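Local coordinates for protein ribose 5-phosphate isomerase B (Anaplasma phagocytophilum, PDB 4EM8) that probably interconverts ribose 5-phosphate and ribulose 5-phosphate, a step of the pentose phosphate pathway, at residues 15-20 against 113-118; 22-27 against 118-123; 9-14 against 63-68; 97-102 against 130-135; 26-31 against 125-130. One frame throughout, in Å; residues are numbered along the deposited sequence.

The five contacts tie together a parallel alpha/beta fold. Contact 3 is its core, neighbouring sheet strands 9-14 and 66-71. Contacts 2 and 5, with centres 8 Å apart, are successive levels of one interface between helices 19-31 and 119-131. Contact 1 lies where loops enter those helices, about 9 Å from contact 2, and carries part of the predicted sugar phosphate site. Contact 4 joins the end of helix 119-131 to helix 95-105, about 22 Å from contact 1 and across the chain's centre; both reach the second subunit. Contacts 1, 2 and 5 join the first helix region to segments some 90 residues later and cross contact 3, uniting distant sequence; contact 4 follows contact 3.

Contact 1. Residues 15-20 against 113-118; sequences DHAGVE and GSRYID
The loop between strand 9-14 and helix 19-31 meets the loop leaving strand 109-113 beside the predicted D-ribulose 5-phosphate site. The polar contacts centre on Ser-114. Its OG takes the crowded position between the backbone N and the carbonyl carbon (chi1 62°), which brings Ser-114 OG to 2.9 Å from Ala-17 O; the same hydroxyl makes a weak hydrogen bond with Cys-71 O. Gly-18 CA lies 3.7 Å from Ser-114 OG. Within 15-20, the Asp-15 carboxylate folds back over the turn and OD1 accepts two weak bonds, from Ala-17 N at 3.0 Å and from Gly-18 N, consistent with a short acid bracing the turn.

Packing is supplied by Ala-17 and Arg-115. The arginine chain is extended from CG to NE (chi2 177°, chi3 178°), and this lays the guanidinium across the methyl, which sits over one of its faces, displaced toward the rim; Ala-17 CB is 3.7 Å from Arg-115 NH2. A small residue fits beneath such a flat group.

Water makes the remaining link. It accepts from Arg-115 NH1 at 2.8 Å and is hydrogen-bonded to His-16 NE2 at 3.2 Å, bridging two residues whose nitrogens, His-16 NE2 and Arg-115 NH2, are 4.4 Å apart. Arg-142 of the second subunit packs on His-16. So much basic character would probably disfavour a proton on the histidine when the site is empty, and is consistent with attraction of the sugar's phosphate.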
# COMPACT_ATOMS: atom_id res chain seq x y z
N ASP A 15 -12.30 10.39 -3.45
CA ASP A 15 -13.04 10.42 -4.69
C ASP A 15 -14.52 10.25 -4.34
O ASP A 15 -14.92 10.30 -3.16
CB ASP A 15 -12.49 9.41 -5.73
CG ASP A 15 -12.79 7.97 -5.40
OD1 ASP A 15 -13.43 7.69 -4.38
OD2 ASP A 15 -12.37 7.10 -6.20
N HIS A 16 -15.34 10.09 -5.36
CA HIS A 16 -16.78 10.05 -5.14
C HIS A 16 -17.18 8.89 -4.27
O HIS A 16 -18.13 9.01 -3.51
CB HIS A 16 -17.50 9.94 -6.49
CG HIS A 16 -16.95 8.86 -7.35
ND1 HIS A 16 -15.77 8.97 -7.98
CD2 HIS A 16 -17.43 7.59 -7.64
CE1 HIS A 16 -15.52 7.84 -8.68
NE2 HIS A 16 -16.53 7.00 -8.46
N ALA A 17 -16.47 7.77 -4.38
CA ALA A 17 -16.82 6.55 -3.62
C ALA A 17 -16.63 6.78 -2.12
O ALA A 17 -17.36 6.22 -1.29
CB ALA A 17 -15.95 5.36 -4.07
N GLY A 18 -15.66 7.62 -1.78
CA GLY A 18 -15.25 7.84 -0.40
C GLY A 18 -15.89 8.99 0.35
O GLY A 18 -15.56 9.19 1.51
N VAL A 19 -16.80 9.73 -0.29
CA VAL A 19 -17.35 10.97 0.31
C VAL A 19 -18.04 10.72 1.65
O VAL A 19 -17.73 11.38 2.65
CB VAL A 19 -18.31 11.70 -0.67
CG1 VAL A 19 -19.06 12.82 0.04
CG2 VAL A 19 -17.55 12.21 -1.90
N GLU A 20 -18.96 9.76 1.69
CA GLU A 20 -19.71 9.47 2.91
C GLU A 20 -18.77 9.07 4.07
O GLU A 20 -18.88 9.61 5.16
CB GLU A 20 -20.76 8.38 2.63
CG GLU A 20 -21.49 7.85 3.85
CD GLU A 20 -22.71 6.98 3.49
OE1 GLU A 20 -23.03 6.84 2.29
OE2 GLU A 20 -23.35 6.45 4.45
N GLY A 113 -10.63 1.79 1.97
CA GLY A 113 -11.45 1.32 0.86
C GLY A 113 -12.88 1.38 1.34
O GLY A 113 -13.36 0.45 2.02
N SER A 114 -13.57 2.45 0.95
CA SER A 114 -14.89 2.77 1.50
C SER A 114 -15.92 1.70 1.16
O SER A 114 -16.86 1.50 1.91
CB SER A 114 -15.38 4.13 0.99
OG SER A 114 -15.52 4.11 -0.45
N ARG A 115 -15.74 1.00 0.03
CA ARG A 115 -16.68 -0.05 -0.36
C ARG A 115 -16.47 -1.38 0.34
O ARG A 115 -17.26 -2.27 0.16
CB ARG A 115 -16.65 -0.23 -1.89
CG ARG A 115 -17.28 0.96 -2.58
CD ARG A 115 -17.21 0.87 -4.08
NE ARG A 115 -17.88 2.02 -4.70
CZ ARG A 115 -17.60 2.50 -5.91
NH1 ARG A 115 -16.67 1.95 -6.66
NH2 ARG A 115 -18.28 3.55 -6.38
N TYR A 116 -15.44 -1.50 1.16
CA TYR A 116 -15.03 -2.75 1.77
C TYR A 116 -14.84 -2.65 3.30
O TYR A 116 -14.53 -3.67 3.94
CB TYR A 116 -13.73 -3.26 1.10
CG TYR A 116 -13.97 -3.60 -0.35
CD1 TYR A 116 -14.46 -4.84 -0.72
CD2 TYR A 116 -13.81 -2.63 -1.34
CE1 TYR A 116 -14.74 -5.13 -2.04
CE2 TYR A 116 -14.07 -2.93 -2.67
CZ TYR A 116 -14.53 -4.18 -3.02
OH TYR A 116 -14.83 -4.48 -4.33
N ILE A 117 -15.04 -1.47 3.90
CA ILE A 117 -14.91 -1.33 5.36
C ILE A 117 -16.14 -0.62 5.93
O ILE A 117 -16.64 0.34 5.33
CB ILE A 117 -13.61 -0.60 5.71
CG1 ILE A 117 -13.33 -0.67 7.21
CG2 ILE A 117 -13.67 0.84 5.24
CD1 ILE A 117 -11.93 -0.24 7.54
N ASP A 118 -16.67 -1.10 7.04
CA ASP A 118 -17.82 -0.43 7.59
C ASP A 118 -17.34 0.77 8.42
O ASP A 118 -16.21 0.75 8.95
CB ASP A 118 -18.70 -1.38 8.40
CG ASP A 118 -18.47 -1.23 9.86
OD1 ASP A 118 -17.51 -1.85 10.34
OD2 ASP A 118 -19.23 -0.48 10.52
O HOH W 1 -15.40 3.97 -8.20

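Contact 2. Residues 22-27 against 118-123; sequences RLFLSA and DPDTAQ
This is a helix-helix contact at the edge of the fold, where the early turns of helix 19-31 meet the first turn of helix 119-131. The short axes pass 10.4 Å apart at a crossing angle of -45°, both running in broadly the same direction. Phe-24 does most of the touching. With CG anti to the backbone N (chi1 -179°), its ring extends toward the other helix, and Pro-119 CB lies over one face, off-centre, 4.0 Å from the centroid of the Phe-24 ring: a CH-pi contact. The ring's far end also comes close to oxygens, with Phe-24 CE2 3.4 Å from Pro-119 O and Phe-24 CZ 3.6 Å from Gln-123 OE1.

In the Rossmann-like alpha/beta/alpha layering, the two helices cover the same side of the parallel sheet, and Leu-25 and Ala-122 both rest on Phe-112 of strand 109-113. Toward that sheet, Leu-25 CD2 reaches Gln-123 CA at 3.8 Å; the small Ala-122 lets the leucine methyl approach the backbone. Asp-118 is the N-cap of the second helix. Its OD2 accepts from Asp-120 N at 3.0 Å and its OD1 from Thr-121 N at 3.1 Å, both from above the carboxylate plane, while Pro-119 at the first turn has no N-H needing a partner.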
# COMPACT_ATOMS: atom_id res chain seq x y z
N ARG A 22 -15.55 9.76 4.30
CA ARG A 22 -14.73 10.93 4.58
C ARG A 22 -15.42 11.92 5.53
O ARG A 22 -14.79 12.50 6.44
CB ARG A 22 -14.34 11.63 3.26
CG ARG A 22 -13.33 12.73 3.47
CD ARG A 22 -13.10 13.58 2.24
NE ARG A 22 -14.06 14.66 2.10
CZ ARG A 22 -14.77 14.94 1.02
NH1 ARG A 22 -15.57 16.01 1.03
NH2 ARG A 22 -14.69 14.22 -0.09
N LEU A 23 -16.71 12.13 5.33
CA LEU A 23 -17.44 13.11 6.14
C LEU A 23 -17.70 12.53 7.55
O LEU A 23 -17.60 13.26 8.55
CB LEU A 23 -18.74 13.53 5.45
CG LEU A 23 -18.64 14.30 4.11
CD1 LEU A 23 -20.04 14.55 3.54
CD2 LEU A 23 -17.86 15.62 4.22
N PHE A 24 -17.97 11.22 7.62
CA PHE A 24 -18.10 10.50 8.89
C PHE A 24 -16.82 10.58 9.74
O PHE A 24 -16.88 10.88 10.95
CB PHE A 24 -18.48 9.03 8.62
CG PHE A 24 -18.67 8.20 9.88
CD1 PHE A 24 -19.84 8.27 10.62
CD2 PHE A 24 -17.64 7.36 10.34
CE1 PHE A 24 -20.02 7.52 11.77
CE2 PHE A 24 -17.80 6.60 11.49
CZ PHE A 24 -18.99 6.68 12.21
N LEU A 25 -15.66 10.30 9.12
CA LEU A 25 -14.40 10.34 9.85
C LEU A 25 -13.95 11.77 10.16
O LEU A 25 -13.31 11.98 11.18
CB LEU A 25 -13.30 9.55 9.14
CG LEU A 25 -13.60 8.08 8.91
CD1 LEU A 25 -12.60 7.47 7.91
CD2 LEU A 25 -13.65 7.31 10.22
N SER A 26 -14.33 12.75 9.34
CA SER A 26 -14.01 14.13 9.65
C SER A 26 -14.75 14.60 10.90
O SER A 26 -14.15 15.25 11.76
CB SER A 26 -14.28 15.08 8.45
OG SER A 26 -13.53 14.69 7.30
N ALA A 27 -16.04 14.25 11.02
CA ALA A 27 -16.84 14.58 12.20
C ALA A 27 -16.30 13.88 13.45
O ALA A 27 -16.25 14.48 14.52
CB ALA A 27 -18.30 14.22 11.99
N ASP A 118 -16.67 -1.10 7.04
CA ASP A 118 -17.82 -0.43 7.59
C ASP A 118 -17.34 0.77 8.42
O ASP A 118 -16.21 0.75 8.95
CB ASP A 118 -18.70 -1.38 8.40
CG ASP A 118 -18.47 -1.23 9.86
OD1 ASP A 118 -17.51 -1.85 10.34
OD2 ASP A 118 -19.23 -0.48 10.52
N PRO A 119 -18.19 1.81 8.54
CA PRO A 119 -17.74 3.06 9.16
C PRO A 119 -17.25 2.90 10.58
O PRO A 119 -16.29 3.55 10.96
CB PRO A 119 -19.00 3.94 9.10
CG PRO A 119 -19.72 3.45 7.90
CD PRO A 119 -19.56 1.96 8.01
N ASP A 120 -17.90 2.05 11.38
CA ASP A 120 -17.50 1.90 12.76
C ASP A 120 -16.12 1.23 12.85
O ASP A 120 -15.31 1.62 13.67
CB ASP A 120 -18.57 1.13 13.57
CG ASP A 120 -19.82 1.99 13.84
OD1 ASP A 120 -19.83 3.19 13.50
OD2 ASP A 120 -20.81 1.45 14.39
N THR A 121 -15.85 0.24 12.00
CA THR A 121 -14.53 -0.36 12.00
C THR A 121 -13.50 0.67 11.52
O THR A 121 -12.42 0.80 12.11
CB THR A 121 -14.44 -1.63 11.12
OG1 THR A 121 -15.53 -2.49 11.43
CG2 THR A 121 -13.11 -2.36 11.37
N ALA A 122 -13.85 1.45 10.50
CA ALA A 122 -12.94 2.49 10.00
C ALA A 122 -12.56 3.48 11.10
O ALA A 122 -11.41 3.92 11.20
CB ALA A 122 -13.53 3.22 8.82
N GLN A 123 -13.53 3.82 11.95
CA GLN A 123 -13.28 4.74 13.05
C GLN A 123 -12.28 4.15 14.07
O GLN A 123 -11.40 4.86 14.56
CB GLN A 123 -14.64 5.09 13.70
CG GLN A 123 -14.59 5.85 15.00
CD GLN A 123 -15.93 5.77 15.73
OE1 GLN A 123 -16.96 6.16 15.19
NE2 GLN A 123 -15.92 5.26 16.96

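Contact 3. Residues 9-14 against 63-68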
# COMPACT_ATOMS: atom_id res chain seq x y z
N ARG A 9 -3.78 17.47 13.83
CA ARG A 9 -4.14 18.05 12.56
C ARG A 9 -4.24 16.91 11.54
O ARG A 9 -3.33 16.10 11.44
CB ARG A 9 -3.08 19.05 12.10
CG ARG A 9 -2.97 20.30 12.96
CD ARG A 9 -1.61 21.01 12.82
NE ARG A 9 -1.29 21.31 11.43
CZ ARG A 9 -1.86 22.28 10.71
NH1 ARG A 9 -2.78 23.08 11.25
NH2 ARG A 9 -1.48 22.46 9.44
N VAL A 10 -5.34 16.88 10.79
CA VAL A 10 -5.52 15.88 9.76
C VAL A 10 -6.13 16.51 8.50
O VAL A 10 -7.05 17.33 8.58
CB VAL A 10 -6.43 14.73 10.27
CG1 VAL A 10 -6.60 13.63 9.22
CG2 VAL A 10 -5.82 14.13 11.53
N PHE A 11 -5.58 16.12 7.36
CA PHE A 11 -6.13 16.48 6.07
C PHE A 11 -6.75 15.23 5.42
O PHE A 11 -6.12 14.15 5.30
CB PHE A 11 -5.02 17.10 5.17
CG PHE A 11 -4.46 18.39 5.71
CD1 PHE A 11 -3.55 18.40 6.77
CD2 PHE A 11 -4.81 19.63 5.12
CE1 PHE A 11 -3.05 19.60 7.26
CE2 PHE A 11 -4.30 20.84 5.60
CZ PHE A 11 -3.40 20.82 6.67
N LEU A 12 -7.98 15.39 4.95
CA LEU A 12 -8.73 14.25 4.41
C LEU A 12 -9.18 14.51 3.00
O LEU A 12 -9.62 15.62 2.68
CB LEU A 12 -9.95 13.98 5.27
CG LEU A 12 -9.70 13.58 6.74
CD1 LEU A 12 -9.93 14.77 7.68
CD2 LEU A 12 -10.60 12.41 7.15
N SER A 13 -9.10 13.49 2.15
CA SER A 13 -9.70 13.58 0.84
C SER A 13 -10.22 12.25 0.34
O SER A 13 -9.83 11.18 0.81
CB SER A 13 -8.74 14.21 -0.20
OG SER A 13 -7.83 13.26 -0.69
N SER A 14 -11.10 12.36 -0.65
CA SER A 14 -11.62 11.21 -1.33
C SER A 14 -12.05 11.49 -2.77
O SER A 14 -12.12 12.65 -3.25
CB SER A 14 -12.85 10.67 -0.57
OG SER A 14 -13.98 11.49 -0.81
N ASP A 63 5.53 16.04 10.31
CA ASP A 63 5.67 15.52 11.67
C ASP A 63 4.51 16.00 12.55
O ASP A 63 4.17 15.36 13.51
CB ASP A 63 7.03 15.92 12.28
N THR A 64 3.84 17.08 12.17
CA THR A 64 2.68 17.57 12.92
C THR A 64 1.30 17.40 12.26
O THR A 64 0.28 17.80 12.85
CB THR A 64 2.82 19.06 13.19
OG1 THR A 64 1.60 19.53 13.77
CG2 THR A 64 3.10 19.84 11.91
N SER A 65 1.25 16.83 11.06
CA SER A 65 -0.01 16.73 10.31
C SER A 65 -0.09 15.41 9.55
O SER A 65 0.82 15.11 8.77
CB SER A 65 -0.10 17.89 9.32
OG SER A 65 -0.27 19.13 9.99
N PHE A 66 -1.14 14.62 9.81
CA PHE A 66 -1.38 13.37 9.07
C PHE A 66 -2.47 13.54 7.99
O PHE A 66 -3.18 14.55 7.94
CB PHE A 66 -1.79 12.22 10.02
CG PHE A 66 -0.66 11.65 10.85
CD1 PHE A 66 0.66 12.04 10.67
CD2 PHE A 66 -0.93 10.65 11.77
CE1 PHE A 66 1.69 11.49 11.44
CE2 PHE A 66 0.09 10.07 12.53
CZ PHE A 66 1.39 10.50 12.37
N GLY A 67 -2.56 12.54 7.13
CA GLY A 67 -3.53 12.55 6.05
C GLY A 67 -4.36 11.31 6.07
O GLY A 67 -3.93 10.28 6.58
N VAL A 68 -5.56 11.42 5.52
CA VAL A 68 -6.44 10.28 5.29
C VAL A 68 -6.93 10.37 3.85
O VAL A 68 -7.48 11.41 3.43
CB VAL A 68 -7.64 10.22 6.27
CG1 VAL A 68 -8.53 9.05 5.94
CG2 VAL A 68 -7.20 10.13 7.73
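Two parallel strands, 9-14 and 66-68, have short axes that approach to 4.6 Å, and their central part is tightly packed. Phe-11 and Ser-13 of one strand and Phe-66 and Val-68 of the other carry the ladder: Phe-11 N gives to Phe-66 O at 2.9 Å, nearly straight at 165°, Val-68 N to Phe-11 O at 2.8 Å, and Ser-13 N to Val-68 O at 2.9 Å. On one face Val-10, Leu-12 and Val-68 form an apolar patch. Leu-12 lies beside Val-68, pointing the same way, with Leu-12 CD2 3.8 Å from Val-68 CB, and Val-10 CG1 meets Val-68 CG2 obliquely at 3.9 Å. Branched residues suit such a face, which is roofed by Leu-29 and Leu-126 of the flanking helices. On the other face, where Gly-67 offers only hydrogen, Phe-11 stacks on Phe-37.

Toward the loop around Thr-64 the pairing becomes polar and more open. Arg-9 bends at chi3 (54°) so that NE gives a hydrogen bond to Ser-65 OG at 2.8 Å, while NH1 forms a salt bridge with Glu-35. Ser-65 OG also lies at the edge of the Phe-11 ring.

From strand 9-14 the chain goes outward to 35-38, then crosses back to 66-71 on the other side of 9-14; the switch point of the doubly wound alpha/beta sheet thus lies between this pair, with the predicted substrate site beyond their C-terminal ends.

Contact 4. Residues 97-102 against 130-135; sequences LAKLSR and MTTAFL
After helix 119-131 the chain runs out in extended form past the later turns of helix 95-105, coming closest at Arg-102 and Phe-134, whose CA atoms are 5.4 Å apart. Arg-102 dominates. Bends at chi2 (-68°) and chi3 (-54°) curl its side chain back, so that two nitrogens converge on one carbonyl: Arg-102 NH2 gives a hydrogen bond to Thr-132 O at 3.0 Å, in the carbonyl plane, and Arg-102 NE adds a weak one. The remaining nitrogen, NH1, turns to Asp-106 and to Ala-107 O. A long chain with several donors thus suits a place where one residue must grip both the segment after helix 119-131 and the loop that follows its own helix.

The aliphatic part matters too. The two side chains run antiparallel alongside each other, and Arg-102 CB comes within 3.7 Å of Thr-132 CB. Threonine divides its work: CG2, anti to the backbone N, turns to the other helix, 3.7 Å from Lys-99 O, while OG1 bonds to Thr-128 O. Lys-99 brings only its CG near, its NZ pairing with Glu-103. Phe-134 sets CA-H against the helix carbonyl, with Phe-134 CA 3.4 Å from Arg-102 O, and presents a ring edge to the same oxygen.

The segment runs on beside His-104, the predicted proton donor, and Asn-105, predicted to bind substrate. Behind this join, Ser-101 and Ala-98 pack on Phe-129 and Val-125 of helix 119-131, Phe-134 lies against His-139 and Val-143 of helix 138-146, and Leu-97 and Ser-101 meet Ile-75 of the second subunit.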
# COMPACT_ATOMS: atom_id res chain seq x y z
N LEU A 97 -3.08 -3.71 11.44
CA LEU A 97 -2.28 -3.09 10.38
C LEU A 97 -2.01 -1.59 10.61
O LEU A 97 -0.90 -1.11 10.30
CB LEU A 97 -2.86 -3.31 8.96
CG LEU A 97 -1.82 -3.41 7.80
CD1 LEU A 97 -0.94 -4.63 7.96
CD2 LEU A 97 -2.47 -3.49 6.43
N ALA A 98 -3.02 -0.85 11.13
CA ALA A 98 -2.84 0.54 11.54
C ALA A 98 -1.70 0.62 12.55
O ALA A 98 -0.76 1.41 12.39
CB ALA A 98 -4.13 1.13 12.15
N LYS A 99 -1.76 -0.25 13.55
CA LYS A 99 -0.74 -0.29 14.61
C LYS A 99 0.67 -0.56 14.05
O LYS A 99 1.62 0.19 14.35
CB LYS A 99 -1.15 -1.33 15.69
CG LYS A 99 -0.22 -1.44 16.89
CD LYS A 99 -0.32 -2.82 17.55
CE LYS A 99 0.47 -3.90 16.76
NZ LYS A 99 1.85 -4.24 17.28
N LEU A 100 0.79 -1.57 13.20
CA LEU A 100 2.08 -1.97 12.67
C LEU A 100 2.64 -0.85 11.77
O LEU A 100 3.83 -0.53 11.82
CB LEU A 100 1.96 -3.33 11.95
CG LEU A 100 1.69 -4.60 12.79
CD1 LEU A 100 1.42 -5.83 11.92
CD2 LEU A 100 2.81 -4.91 13.79
N SER A 101 1.77 -0.21 10.98
CA SER A 101 2.25 0.83 10.05
C SER A 101 2.86 2.04 10.79
O SER A 101 3.84 2.66 10.32
CB SER A 101 1.11 1.27 9.10
OG SER A 101 0.18 2.19 9.70
N ARG A 102 2.23 2.40 11.91
CA ARG A 102 2.72 3.43 12.80
C ARG A 102 4.01 2.97 13.51
O ARG A 102 5.05 3.67 13.50
CB ARG A 102 1.64 3.80 13.83
CG ARG A 102 0.44 4.54 13.21
CD ARG A 102 0.78 5.94 12.70
NE ARG A 102 1.41 6.68 13.79
CZ ARG A 102 2.57 7.31 13.74
NH1 ARG A 102 3.27 7.41 12.62
NH2 ARG A 102 3.05 7.85 14.88
N MET A 130 -4.02 7.09 14.87
CA MET A 130 -3.75 8.38 15.50
C MET A 130 -3.08 8.29 16.88
O MET A 130 -2.45 9.26 17.29
CB MET A 130 -5.04 9.20 15.65
CG MET A 130 -5.76 9.55 14.34
SD MET A 130 -4.84 10.70 13.28
CE MET A 130 -4.85 12.16 14.31
N THR A 131 -3.23 7.18 17.59
CA THR A 131 -2.77 7.03 18.95
C THR A 131 -1.59 6.05 19.12
O THR A 131 -1.20 5.75 20.25
CB THR A 131 -3.91 6.62 19.89
OG1 THR A 131 -4.62 5.51 19.33
CG2 THR A 131 -4.90 7.77 20.10
N THR A 132 -1.03 5.56 18.02
CA THR A 132 0.14 4.65 18.06
C THR A 132 1.43 5.40 17.74
O THR A 132 1.58 6.03 16.70
CB THR A 132 -0.01 3.46 17.10
OG1 THR A 132 -1.25 2.81 17.33
CG2 THR A 132 1.13 2.42 17.26
N ALA A 133 2.36 5.35 18.69
CA ALA A 133 3.68 5.93 18.55
C ALA A 133 4.59 5.09 17.64
O ALA A 133 4.50 3.84 17.60
CB ALA A 133 4.32 6.08 19.94
N PHE A 134 5.48 5.78 16.95
CA PHE A 134 6.53 5.14 16.16
C PHE A 134 7.51 4.49 17.15
O PHE A 134 7.88 5.11 18.15
CB PHE A 134 7.23 6.22 15.31
CG PHE A 134 8.42 5.72 14.50
CD1 PHE A 134 8.36 4.54 13.77
CD2 PHE A 134 9.59 6.48 14.43
CE1 PHE A 134 9.46 4.11 13.03
CE2 PHE A 134 10.68 6.05 13.68
CZ PHE A 134 10.62 4.86 12.98
N LEU A 135 7.92 3.26 16.88
CA LEU A 135 8.86 2.58 17.77
C LEU A 135 10.33 3.04 17.65
O LEU A 135 11.11 2.81 18.58
CB LEU A 135 8.75 1.06 17.64
CG LEU A 135 7.44 0.42 18.14
CD1 LEU A 135 7.46 -1.09 17.94
CD2 LEU A 135 7.12 0.76 19.60

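Contact 5. Residues 26-31 against 125-130; sequences SAYLRD and VLYTFM
Leu-126 CD2 is the bump in this meeting of helices 19-31 and 119-131, and the hollow it fills is lined by Leu-29 and the rim of Tyr-28. The methyl lies 3.9 Å from Leu-29 CG, with both leucine methyls close by, and Leu-126 CD2 is 4.0 Å from Tyr-28 CD2 at the edge of the ring. Since the short axes are 11.6 Å apart (crossing angle -47°), long side chains are needed to span the gap. Leu-126 does so with CG anti to the backbone N (chi1 179°).

On one flank Met-130, an unbranched apolar chain, closes the contact loosely, its CG 4.4 Å from Leu-29 CD2. On the other, Tyr-28, also anti (chi1 176°), pushes its hydroxyl against the base of Tyr-127, with Tyr-28 OH 3.5 Å from Tyr-127 CB and 3.4 Å from Tyr-127 CD1. The two side chains cross obliquely, and the contact is made by the hydroxyl oxygen of Tyr-28 rather than by ring against ring. Below, Leu-29 and Leu-126 rest on strands 35-38 and 109-113 through Val-36 and Leu-110.

The chemistry is dispersion and exclusion of water: with only aliphatic carbons and an aromatic edge meeting at the centre, the fit depends on shape, while the tyrosines form its more polar border.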
# COMPACT_ATOMS: atom_id res chain seq x y z
N SER A 26 -14.33 12.75 9.34
CA SER A 26 -14.01 14.13 9.65
C SER A 26 -14.75 14.60 10.90
O SER A 26 -14.15 15.25 11.76
CB SER A 26 -14.28 15.08 8.45
OG SER A 26 -13.53 14.69 7.30
N ALA A 27 -16.04 14.25 11.02
CA ALA A 27 -16.84 14.58 12.20
C ALA A 27 -16.30 13.88 13.45
O ALA A 27 -16.25 14.48 14.52
CB ALA A 27 -18.30 14.22 11.99
N TYR A 28 -15.87 12.63 13.30
CA TYR A 28 -15.24 11.90 14.40
C TYR A 28 -14.01 12.65 14.90
O TYR A 28 -13.88 12.95 16.10
CB TYR A 28 -14.86 10.49 13.95
CG TYR A 28 -14.11 9.69 14.98
CD1 TYR A 28 -14.72 9.29 16.16
CD2 TYR A 28 -12.78 9.30 14.76
CE1 TYR A 28 -14.04 8.57 17.11
CE2 TYR A 28 -12.10 8.54 15.69
CZ TYR A 28 -12.72 8.18 16.86
OH TYR A 28 -12.05 7.47 17.81
N LEU A 29 -13.07 12.92 14.00
CA LEU A 29 -11.87 13.67 14.36
C LEU A 29 -12.17 15.01 15.03
O LEU A 29 -11.51 15.39 16.00
CB LEU A 29 -10.99 13.90 13.13
CG LEU A 29 -10.30 12.61 12.66
CD1 LEU A 29 -9.53 12.88 11.38
CD2 LEU A 29 -9.37 12.02 13.75
N ARG A 30 -13.17 15.73 14.52
CA ARG A 30 -13.54 17.02 15.09
C ARG A 30 -14.03 16.82 16.54
O ARG A 30 -13.60 17.54 17.46
CB ARG A 30 -14.58 17.71 14.19
CG ARG A 30 -14.24 19.14 13.82
CD ARG A 30 -14.57 19.51 12.36
NE ARG A 30 -15.69 18.75 11.84
CZ ARG A 30 -15.86 18.44 10.55
NH1 ARG A 30 -16.91 17.70 10.22
NH2 ARG A 30 -15.02 18.85 9.60
N ASP A 31 -14.85 15.78 16.77
CA ASP A 31 -15.32 15.48 18.11
C ASP A 31 -14.13 15.16 19.05
O ASP A 31 -14.15 15.50 20.24
CB ASP A 31 -16.32 14.33 18.09
CG ASP A 31 -17.01 14.12 19.42
OD1 ASP A 31 -17.44 15.12 20.05
OD2 ASP A 31 -17.16 12.95 19.81
N VAL A 125 -9.97 1.95 13.32
CA VAL A 125 -8.68 1.91 12.62
C VAL A 125 -7.96 3.25 12.66
O VAL A 125 -6.77 3.32 12.99
CB VAL A 125 -8.80 1.42 11.17
CG1 VAL A 125 -7.44 1.49 10.46
CG2 VAL A 125 -9.31 0.01 11.16
N LEU A 126 -8.73 4.30 12.35
CA LEU A 126 -8.29 5.66 12.47
C LEU A 126 -7.88 6.01 13.90
O LEU A 126 -6.87 6.64 14.07
CB LEU A 126 -9.39 6.61 12.00
CG LEU A 126 -9.06 8.11 12.09
CD1 LEU A 126 -7.82 8.49 11.28
CD2 LEU A 126 -10.29 8.90 11.62
N TYR A 127 -8.62 5.55 14.92
CA TYR A 127 -8.25 5.88 16.30
C TYR A 127 -6.87 5.28 16.63
O TYR A 127 -5.99 5.98 17.15
CB TYR A 127 -9.31 5.39 17.31
CG TYR A 127 -8.91 5.75 18.73
CD1 TYR A 127 -8.98 7.07 19.15
CD2 TYR A 127 -8.42 4.79 19.62
CE1 TYR A 127 -8.60 7.44 20.43
CE2 TYR A 127 -8.04 5.15 20.92
CZ TYR A 127 -8.13 6.48 21.31
OH TYR A 127 -7.78 6.90 22.56
N THR A 128 -6.71 4.00 16.30
CA THR A 128 -5.45 3.27 16.48
C THR A 128 -4.30 3.98 15.76
O THR A 128 -3.27 4.29 16.38
CB THR A 128 -5.60 1.83 15.98
OG1 THR A 128 -6.61 1.18 16.76
CG2 THR A 128 -4.30 1.01 16.11
N PHE A 129 -4.52 4.31 14.49
CA PHE A 129 -3.54 5.02 13.69
C PHE A 129 -3.07 6.31 14.37
O PHE A 129 -1.87 6.56 14.45
CB PHE A 129 -4.11 5.36 12.31
CG PHE A 129 -3.06 5.75 11.29
CD1 PHE A 129 -2.38 4.79 10.57
CD2 PHE A 129 -2.76 7.09 11.06
CE1 PHE A 129 -1.44 5.13 9.61
CE2 PHE A 129 -1.82 7.43 10.09
CZ PHE A 129 -1.15 6.45 9.38
N MET A 130 -4.02 7.09 14.87
CA MET A 130 -3.75 8.38 15.50
C MET A 130 -3.08 8.29 16.88
O MET A 130 -2.45 9.26 17.29
CB MET A 130 -5.04 9.20 15.65
CG MET A 130 -5.76 9.55 14.34
SD MET A 130 -4.84 10.70 13.28
CE MET A 130 -4.85 12.16 14.31